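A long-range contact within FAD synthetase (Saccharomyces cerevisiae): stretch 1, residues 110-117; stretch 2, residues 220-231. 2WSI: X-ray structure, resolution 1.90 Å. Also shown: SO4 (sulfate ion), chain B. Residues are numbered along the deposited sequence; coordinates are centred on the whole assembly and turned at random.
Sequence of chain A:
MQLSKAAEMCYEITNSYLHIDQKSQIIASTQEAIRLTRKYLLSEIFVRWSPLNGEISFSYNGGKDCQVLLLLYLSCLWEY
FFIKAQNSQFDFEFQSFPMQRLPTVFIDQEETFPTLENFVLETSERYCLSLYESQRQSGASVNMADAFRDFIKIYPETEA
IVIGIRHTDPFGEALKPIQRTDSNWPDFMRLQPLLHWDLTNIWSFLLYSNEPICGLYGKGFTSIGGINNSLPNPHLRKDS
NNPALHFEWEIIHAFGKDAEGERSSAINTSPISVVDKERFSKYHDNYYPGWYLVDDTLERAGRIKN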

ATOM      1  N   GLU A 110     -18.972  -6.632  -3.705  1.00 37.57           N
ATOM      2  CA  GLU A 110     -19.598  -6.806  -5.018  1.00 33.80           C
ATOM      3  C   GLU A 110     -19.105  -5.743  -5.984  1.00 22.48           C
ATOM      4  O   GLU A 110     -18.959  -6.003  -7.181  1.00 28.28           O
ATOM      5  CB  GLU A 110     -21.132  -6.767  -4.940  1.00 33.83           C
ATOM      6  CG  GLU A 110     -21.789  -8.129  -4.693  1.00 42.44           C
ATOM      7  CD  GLU A 110     -21.757  -9.057  -5.913  1.00 51.68           C
ATOM      8  OE1 GLU A 110     -21.498  -8.587  -7.049  1.00 46.66           O
ATOM      9  OE2 GLU A 110     -22.002 -10.270  -5.727  1.00 54.17           O
ATOM     10  N   GLU A 111     -18.831  -4.551  -5.469  1.00 20.15           N
ATOM     11  CA  GLU A 111     -18.402  -3.450  -6.331  1.00 26.42           C
ATOM     12  C   GLU A 111     -16.883  -3.376  -6.529  1.00 28.24           C
ATOM     13  O   GLU A 111     -16.374  -2.402  -7.065  1.00 18.20           O
ATOM     14  CB  GLU A 111     -18.937  -2.125  -5.778  1.00 31.38           C
ATOM     15  CG  GLU A 111     -20.464  -2.091  -5.766  1.00 35.09           C
ATOM     16  CD  GLU A 111     -21.055  -2.404  -7.133  1.00 44.34           C
ATOM     17  OE1 GLU A 111     -20.662  -1.749  -8.126  1.00 48.37           O
ATOM     18  OE2 GLU A 111     -21.908  -3.311  -7.222  1.00 47.92           O
ATOM     19  N   THR A 112     -16.161  -4.411  -6.119  1.00 19.47           N
ATOM     20  CA  THR A 112     -14.695  -4.402  -6.239  1.00 20.00           C
ATOM     21  C   THR A 112     -14.286  -4.544  -7.705  1.00 14.44           C
ATOM     22  O   THR A 112     -14.805  -5.392  -8.413  1.00 16.59           O
ATOM     23  CB  THR A 112     -14.084  -5.538  -5.361  1.00 19.12           C
ATOM     24  OG1 THR A 112     -14.423  -5.289  -3.994  1.00 20.80           O
ATOM     25  CG2 THR A 112     -12.570  -5.619  -5.496  1.00 19.32           C
ATOM     26  N   PHE A 113     -13.385  -3.696  -8.191  1.00 13.61           N
ATOM     27  CA  PHE A 113     -12.918  -3.835  -9.585  1.00 14.26           C
ATOM     28  C   PHE A 113     -12.241  -5.174  -9.783  1.00 18.01           C
ATOM     29  O   PHE A 113     -11.376  -5.518  -9.008  1.00 15.03           O
ATOM     30  CB  PHE A 113     -11.864  -2.792  -9.937  1.00 13.34           C
ATOM     31  CG  PHE A 113     -12.400  -1.406 -10.091  1.00 13.77           C
ATOM     32  CD1 PHE A 113     -12.951  -1.002 -11.305  1.00 17.66           C
ATOM     33  CD2 PHE A 113     -12.307  -0.493  -9.042  1.00 19.98           C
ATOM     34  CE1 PHE A 113     -13.450   0.285 -11.469  1.00 23.52           C
ATOM     35  CE2 PHE A 113     -12.800   0.811  -9.190  1.00 25.24           C
ATOM     36  CZ  PHE A 113     -13.364   1.199 -10.413  1.00 23.86           C
ATOM     37  N   PRO A 114     -12.580  -5.901 -10.861  1.00 15.48           N
ATOM     38  CA  PRO A 114     -11.870  -7.154 -11.189  1.00 18.18           C
ATOM     39  C   PRO A 114     -10.364  -6.957 -11.389  1.00 19.49           C
ATOM     40  O   PRO A 114      -9.580  -7.829 -11.065  1.00 14.00           O
ATOM     41  CB  PRO A 114     -12.503  -7.602 -12.508  1.00 27.82           C
ATOM     42  CG  PRO A 114     -13.760  -6.805 -12.663  1.00 29.00           C
ATOM     43  CD  PRO A 114     -13.669  -5.587 -11.806  1.00 20.94           C
ATOM     44  N   THR A 115      -9.966  -5.817 -11.935  1.00 13.98           N
ATOM     45  CA  THR A 115      -8.559  -5.536 -12.138  1.00 16.63           C
ATOM     46  C   THR A 115      -7.825  -5.555 -10.791  1.00 12.58           C
ATOM     47  O   THR A 115      -6.682  -6.006 -10.708  1.00 12.66           O
ATOM     48  CB  THR A 115      -8.355  -4.143 -12.786  1.00 17.40           C
ATOM     49  OG1 THR A 115      -8.932  -4.128 -14.108  1.00 18.74           O
ATOM     50  CG2 THR A 115      -6.865  -3.821 -12.875  1.00 14.92           C
ATOM     51  N   LEU A 116      -8.492  -5.034  -9.760  1.00 10.69           N
ATOM     52  CA  LEU A 116      -7.913  -4.932  -8.415  1.00 14.44           C
ATOM     53  C   LEU A 116      -7.921  -6.312  -7.757  1.00 12.93           C
ATOM     54  O   LEU A 116      -6.950  -6.709  -7.150  1.00 12.40           O
ATOM     55  CB  LEU A 116      -8.705  -3.942  -7.546  1.00 15.04           C
ATOM     56  CG  LEU A 116      -8.091  -3.760  -6.157  1.00 22.48           C
ATOM     57  CD1 LEU A 116      -6.823  -2.928  -6.258  1.00 14.42           C
ATOM     58  CD2 LEU A 116      -9.063  -3.156  -5.162  1.00 36.44           C
ATOM     59  N   GLU A 117      -9.028  -7.029  -7.866  1.00 12.68           N
ATOM     60  CA  GLU A 117      -9.075  -8.404  -7.352  1.00 18.65           C
ATOM     61  C   GLU A 117      -7.929  -9.228  -7.927  1.00 11.40           C
ATOM     62  O   GLU A 117      -7.232  -9.954  -7.206  1.00 15.83           O
ATOM     63  CB  GLU A 117     -10.409  -9.074  -7.717  1.00 19.13           C
ATOM     64  CG  GLU A 117     -11.574  -8.706  -6.800  1.00 24.78           C
ATOM     65  CD  GLU A 117     -12.939  -9.060  -7.402  1.00 32.99           C
ATOM     66  OE1 GLU A 117     -12.973  -9.372  -8.619  1.00 28.66           O
ATOM     67  OE2 GLU A 117     -13.973  -9.009  -6.673  1.00 29.70           O
ATOM     68  N   GLY A 220      -5.294   6.666 -14.825  1.00 15.47           N
ATOM     69  CA  GLY A 220      -5.688   7.962 -14.272  1.00 13.53           C
ATOM     70  C   GLY A 220      -6.354   7.931 -12.916  1.00 13.30           C
ATOM     71  O   GLY A 220      -6.671   8.980 -12.368  1.00 15.41           O
ATOM     72  N   PHE A 221      -6.580   6.740 -12.347  1.00 11.48           N
ATOM     73  CA  PHE A 221      -7.041   6.691 -10.972  1.00 16.37           C
ATOM     74  C   PHE A 221      -5.957   7.247 -10.050  1.00 14.30           C
ATOM     75  O   PHE A 221      -4.767   6.999 -10.273  1.00 11.23           O
ATOM     76  CB  PHE A 221      -7.410   5.244 -10.562  1.00  9.09           C
ATOM     77  CG  PHE A 221      -8.712   4.757 -11.171  1.00 15.51           C
ATOM     78  CD1 PHE A 221      -9.867   4.668 -10.402  1.00 19.24           C
ATOM     79  CD2 PHE A 221      -8.783   4.424 -12.508  1.00 14.62           C
ATOM     80  CE1 PHE A 221     -11.064   4.237 -10.961  1.00 25.39           C
ATOM     81  CE2 PHE A 221      -9.973   3.991 -13.061  1.00 18.26           C
ATOM     82  CZ  PHE A 221     -11.109   3.903 -12.293  1.00 20.33           C
ATOM     83  N   THR A 222      -6.365   7.988  -9.015  1.00 11.87           N
ATOM     84  CA  THR A 222      -5.442   8.384  -7.944  1.00 17.19           C
ATOM     85  C   THR A 222      -5.902   7.820  -6.600  1.00 14.27           C
ATOM     86  O   THR A 222      -5.242   7.956  -5.578  1.00 13.03           O
ATOM     87  CB  THR A 222      -5.355   9.916  -7.822  1.00 14.05           C
ATOM     88  OG1 THR A 222      -6.673  10.438  -7.576  1.00 10.11           O
ATOM     89  CG2 THR A 222      -4.752  10.507  -9.085  1.00 13.62           C
ATOM     90  N   SER A 223      -7.074   7.230  -6.609  1.00 12.61           N
ATOM     91  CA  SER A 223      -7.660   6.660  -5.405  1.00 15.94           C
ATOM     92  C   SER A 223      -8.593   5.583  -5.920  1.00 18.14           C
ATOM     93  O   SER A 223      -9.347   5.829  -6.869  1.00 15.76           O
ATOM     94  CB  SER A 223      -8.455   7.742  -4.658  1.00 18.82           C
ATOM     95  OG  SER A 223      -9.037   7.232  -3.474  1.00 22.90           O
ATOM     96  N   ILE A 224      -8.550   4.392  -5.340  1.00 17.95           N
ATOM     97  CA  ILE A 224      -9.398   3.314  -5.843  1.00 21.22           C
ATOM     98  C   ILE A 224     -10.467   2.951  -4.821  1.00 24.54           C
ATOM     99  O   ILE A 224     -10.164   2.611  -3.675  1.00 25.87           O
ATOM    100  CB  ILE A 224      -8.588   2.046  -6.231  1.00 20.13           C
ATOM    101  CG1 ILE A 224      -7.558   2.373  -7.318  1.00 16.05           C
ATOM    102  CG2 ILE A 224      -9.531   0.961  -6.732  1.00 14.90           C
ATOM    103  CD1 ILE A 224      -6.538   1.216  -7.585  1.00 12.56           C
ATOM    104  N   GLY A 225     -11.719   3.070  -5.245  1.00 25.16           N
ATOM    105  CA  GLY A 225     -12.853   2.655  -4.444  1.00 29.03           C
ATOM    106  C   GLY A 225     -13.482   1.473  -5.154  1.00 31.20           C
ATOM    107  O   GLY A 225     -12.781   0.535  -5.548  1.00 31.91           O
ATOM    108  N   GLY A 226     -14.792   1.515  -5.328  1.00 27.18           N
ATOM    109  CA  GLY A 226     -15.494   0.475  -6.051  1.00 28.43           C
ATOM    110  C   GLY A 226     -15.934   0.948  -7.420  1.00 33.04           C
ATOM    111  O   GLY A 226     -15.764   2.117  -7.783  1.00 31.40           O
ATOM    112  N   ILE A 227     -16.526   0.036  -8.179  1.00 23.09           N
ATOM    113  CA  ILE A 227     -16.872   0.291  -9.568  1.00 30.85           C
ATOM    114  C   ILE A 227     -17.794   1.506  -9.670  1.00 34.03           C
ATOM    115  O   ILE A 227     -17.770   2.249 -10.650  1.00 29.33           O
ATOM    116  CB  ILE A 227     -17.587  -0.933 -10.175  1.00 27.86           C
ATOM    117  CG1 ILE A 227     -16.566  -1.989 -10.599  1.00 27.08           C
ATOM    118  CG2 ILE A 227     -18.427  -0.523 -11.372  1.00 38.69           C
ATOM    119  CD1 ILE A 227     -17.144  -3.379 -10.738  1.00 32.05           C
ATOM    120  N   ASN A 228     -18.597   1.708  -8.637  1.00 33.52           N
ATOM    121  CA  ASN A 228     -19.631   2.726  -8.696  1.00 43.65           C
ATOM    122  C   ASN A 228     -19.264   4.030  -7.998  1.00 44.72           C
ATOM    123  O   ASN A 228     -19.951   5.031  -8.186  1.00 57.23           O
ATOM    124  CB  ASN A 228     -20.930   2.182  -8.105  1.00 47.55           C
ATOM    125  CG  ASN A 228     -20.781   1.759  -6.657  1.00 49.35           C
ATOM    126  OD1 ASN A 228     -19.709   1.326  -6.226  1.00 49.55           O
ATOM    127  ND2 ASN A 228     -21.862   1.871  -5.899  1.00 51.42           N
ATOM    128  N   ASN A 229     -18.202   4.033  -7.193  1.00 38.60           N
ATOM    129  CA  ASN A 229     -17.871   5.218  -6.409  1.00 43.38           C
ATOM    130  C   ASN A 229     -16.479   5.802  -6.682  1.00 40.46           C
ATOM    131  O   ASN A 229     -15.974   6.602  -5.877  1.00 37.52           O
ATOM    132  CB  ASN A 229     -18.055   4.933  -4.909  1.00 42.58           C
ATOM    133  CG  ASN A 229     -17.021   3.966  -4.353  1.00 51.38           C
ATOM    134  OD1 ASN A 229     -15.836   4.045  -4.675  1.00 47.74           O
ATOM    135  ND2 ASN A 229     -17.465   3.066  -3.481  1.00 54.20           N
ATOM    136  N   SER A 230     -15.859   5.414  -7.800  1.00 31.38           N
ATOM    137  CA  SER A 230     -14.528   5.941  -8.134  1.00 33.13           C
ATOM    138  C   SER A 230     -14.220   5.906  -9.630  1.00 28.46           C
ATOM    139  O   SER A 230     -14.567   4.964 -10.331  1.00 27.06           O
ATOM    140  CB  SER A 230     -13.435   5.206  -7.349  1.00 33.56           C
ATOM    141  OG  SER A 230     -13.308   3.864  -7.782  1.00 29.53           O
ATOM    142  N   LEU A 231     -13.553   6.955 -10.103  1.00 23.85           N
ATOM    143  CA  LEU A 231     -13.231   7.132 -11.516  1.00 26.88           C
ATOM    144  C   LEU A 231     -11.836   7.668 -11.630  1.00 20.06           C
ATOM    145  O   LEU A 231     -11.256   8.077 -10.636  1.00 19.31           O
ATOM    146  CB  LEU A 231     -14.126   8.195 -12.144  1.00 29.83           C
ATOM    147  CG  LEU A 231     -15.576   8.242 -11.701  1.00 37.57           C
ATOM    148  CD1 LEU A 231     -16.201   9.579 -12.106  1.00 37.07           C
ATOM    149  CD2 LEU A 231     -16.287   7.074 -12.333  1.00 34.18           C
TER
HETATM  150  S   SO4 B1305      -5.730   4.177  -2.721  1.00 22.60           S
HETATM  151  O1  SO4 B1305      -7.123   4.303  -2.333  1.00 30.40           O
HETATM  152  O2  SO4 B1305      -5.290   2.826  -2.391  1.00 37.29           O
HETATM  153  O3  SO4 B1305      -5.627   4.397  -4.164  1.00 22.01           O
HETATM  154  O4  SO4 B1305      -4.908   5.085  -1.929  1.00 24.98           O
HETATM  155  O   HOH W   1     -12.192  -2.078  -5.965  1.00 19.49           O

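F113 gives up more surface to this contact than any other residue, followed by I227 and E111, and the three together account for most of what holds the stretches together. F113 sits at the N-cap position, just before the helix that begins at P114. Its CA-to-CB bond runs sideways to the other stretch, but with chi1 in the m well the ring reaches in among the loop residues of stretch 2. There I227 CA lies over one face, 4.1 Å from the centroid of the F113 ring, a CH-pi contact, while F113 CD1 packs 3.8 Å from I227 CG1. S230 OG and G225 O lie at the ring's edge, where the slightly positive C-H groups suit oxygen; F113 CE2 is 3.4 Å from S230 OG. F221 and I224 complete the apolar surroundings, with F113 CZ 3.8 Å from F221 CE1 and F113 CD2 3.9 Å from I224 CG2. A broad, flat phenyl can meet all these neighbours at once.

I227 adds the one direct hydrogen bond between the stretches: its N donates to E111 O at 2.7 Å. Its branched side chain covers apolar surface as well, I227 CD1 lying 4.3 Å from P114 CD. The CA-to-CB bond of E111 points toward stretch 2, and E111 CG lies 3.5 Å from N228 OD1. E111 as a whole stays partly exposed, so a charged side chain is tolerable there, and E111 OE1 lies 3.8 Å from I227 CB.

Glycine suits position 226, because an ideal CB would come within 3.0 Å of E111 O, a tight approach. At G225 a CB would clash with N229 OD1, at 2.0 Å; that same oxygen accepts a hydrogen bond from G226 N (2.8 Å to N229 OD1). S230 OG braces the turn by donating to G226 O at 3.0 Å. Finally, a water bridges the backbones, accepting from F113 N at 3.0 Å and donating to G225 O at 2.7 Å.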